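Local coordinates for phist (PDB 4JLE), which binds the virulence factor PfEMP1, probably its cytoplasmic ATS segment through the PHIST domain, and comigrates to knobs on the infected erythrocyte surface, at residues V47-S50 / E51-K54. Residues are numbered along the deposited sequence; the frame is centred on the assembly and turned at random.
Sequences VHES and EREK
Val47 O receives the amide of Glu51, with N 2.9 Å from the oxygen and an N-H...O angle of 159°, the shortest of four successive i to i+4 backbone bonds. The next three, from Arg52 N to His48 O, Glu53 N to Glu49 O and Lys54 N to Ser50 O, continue the same pattern along about two turns of alpha helix, and side chains three and four residues apart meet along its surface. Glu49 lies between a positive partner, Arg52, and a negative one, Glu53. A first torsion of -169° sets CG of Glu49 opposite the backbone N, and the bend at chi2 brings OE1 toward the extended Arg52, where it lies 3.6 Å from NH1. Carboxylate and guanidinium planes are 51° apart and no N-H is aimed at the oxygen, which stands off the plane of the guanidinium, making this an i to i+3 salt bridge by charge alone. The other oxygen meets Glu53: OE2 of Glu49 is 3.0 Å from OE2 of Glu53, two acceptors of like charge that could raise the proton affinity of one carboxylate, while the Arg52 charge probably offsets part of the repulsion. On another side of the helix, Lys54 runs past Ser50 O, its CG 3.4 Å away, and bends at the end of its chain to offer NZ to Ser50 OG in a weak hydrogen bond of 3.3 Å. The side chains of Glu51 and Val47 run together in one direction; Glu51 OE1 forms a salt bridge with Arg135 of the second subunit. That buried face, where Val47 packs on Leu124 and Glu51 on Trp131 of the second subunit, brings helix 37-72 of the PHIST three-helix bundle against helix 117-163 of the neighbouring copy.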
loop_
_atom_site.group_PDB
_atom_site.type_symbol
_atom_site.label_atom_id
_atom_site.label_comp_id
_atom_site.label_asym_id
_atom_site.label_seq_id
_atom_site.Cartn_x
_atom_site.Cartn_y
_atom_site.Cartn_z
ATOM N N VAL B 47 9.284 9.487 11.567
ATOM C CA VAL B 47 7.825 9.592 11.692
ATOM C C VAL B 47 7.160 8.538 10.791
ATOM O O VAL B 47 6.267 7.853 11.271
ATOM C CB VAL B 47 7.324 11.045 11.413
ATOM C CG1 VAL B 47 5.819 11.099 11.128
ATOM C CG2 VAL B 47 7.682 11.956 12.580
ATOM N N HIS B 48 7.618 8.399 9.517
ATOM C CA HIS B 48 7.134 7.384 8.593
ATOM C C HIS B 48 7.255 6.012 9.273
ATOM O O HIS B 48 6.278 5.261 9.337
ATOM C CB HIS B 48 7.911 7.399 7.245
ATOM C CG HIS B 48 7.708 8.603 6.352
ATOM N ND1 HIS B 48 6.544 9.382 6.403
ATOM C CD2 HIS B 48 8.542 9.132 5.412
ATOM C CE1 HIS B 48 6.716 10.349 5.505
ATOM N NE2 HIS B 48 7.900 10.243 4.879
ATOM N N GLU B 49 8.434 5.734 9.875
ATOM C CA GLU B 49 8.713 4.466 10.544
ATOM C C GLU B 49 7.819 4.241 11.779
ATOM O O GLU B 49 7.287 3.138 11.940
ATOM C CB GLU B 49 10.196 4.356 10.909
ATOM C CG GLU B 49 10.632 2.967 11.374
ATOM C CD GLU B 49 10.227 1.763 10.528
ATOM O OE1 GLU B 49 10.327 1.825 9.278
ATOM O OE2 GLU B 49 9.824 0.741 11.130
ATOM N N SER B 50 7.627 5.274 12.604
ATOM C CA SER B 50 6.796 5.219 13.805
ATOM C C SER B 50 5.317 4.926 13.457
ATOM O O SER B 50 4.664 4.113 14.127
ATOM C CB SER B 50 6.909 6.532 14.577
ATOM O OG SER B 50 6.142 6.513 15.769
ATOM N N GLU B 51 4.813 5.559 12.386
ATOM C CA GLU B 51 3.435 5.397 11.942
ATOM C C GLU B 51 3.226 4.024 11.336
ATOM O O GLU B 51 2.170 3.459 11.542
ATOM C CB GLU B 51 3.012 6.501 10.972
ATOM C CG GLU B 51 3.120 7.919 11.544
ATOM C CD GLU B 51 2.519 8.330 12.888
ATOM O OE1 GLU B 51 1.918 7.480 13.580
ATOM O OE2 GLU B 51 2.666 9.518 13.257
ATOM N N ARG B 52 4.253 3.465 10.691
ATOM C CA ARG B 52 4.283 2.139 10.087
ATOM C C ARG B 52 4.179 1.086 11.196
ATOM O O ARG B 52 3.393 0.160 11.075
ATOM C CB ARG B 52 5.590 2.013 9.278
ATOM C CG ARG B 52 5.914 0.687 8.612
ATOM C CD ARG B 52 7.158 0.897 7.753
ATOM N NE ARG B 52 7.759 -0.344 7.253
ATOM C CZ ARG B 52 8.802 -0.393 6.425
ATOM N NH1 ARG B 52 9.369 0.728 5.994
ATOM N NH2 ARG B 52 9.290 -1.561 6.029
ATOM N N GLU B 53 4.916 1.272 12.303
ATOM C CA GLU B 53 4.883 0.348 13.445
ATOM C C GLU B 53 3.558 0.383 14.189
ATOM O O GLU B 53 3.069 -0.668 14.596
ATOM C CB GLU B 53 5.992 0.671 14.450
ATOM C CG GLU B 53 7.373 0.249 13.995
ATOM C CD GLU B 53 8.511 0.964 14.695
ATOM O OE1 GLU B 53 8.301 1.503 15.809
ATOM O OE2 GLU B 53 9.619 0.995 14.112
ATOM N N LYS B 54 3.028 1.585 14.445
ATOM C CA LYS B 54 1.789 1.776 15.179
ATOM C C LYS B 54 0.596 1.189 14.400
ATOM O O LYS B 54 -0.305 0.610 15.013
ATOM C CB LYS B 54 1.582 3.270 15.475
ATOM C CG LYS B 54 2.406 3.804 16.645
ATOM C CD LYS B 54 2.161 5.303 16.868
ATOM C CE LYS B 54 3.149 5.937 17.822
ATOM N NZ LYS B 54 3.396 7.366 17.470
#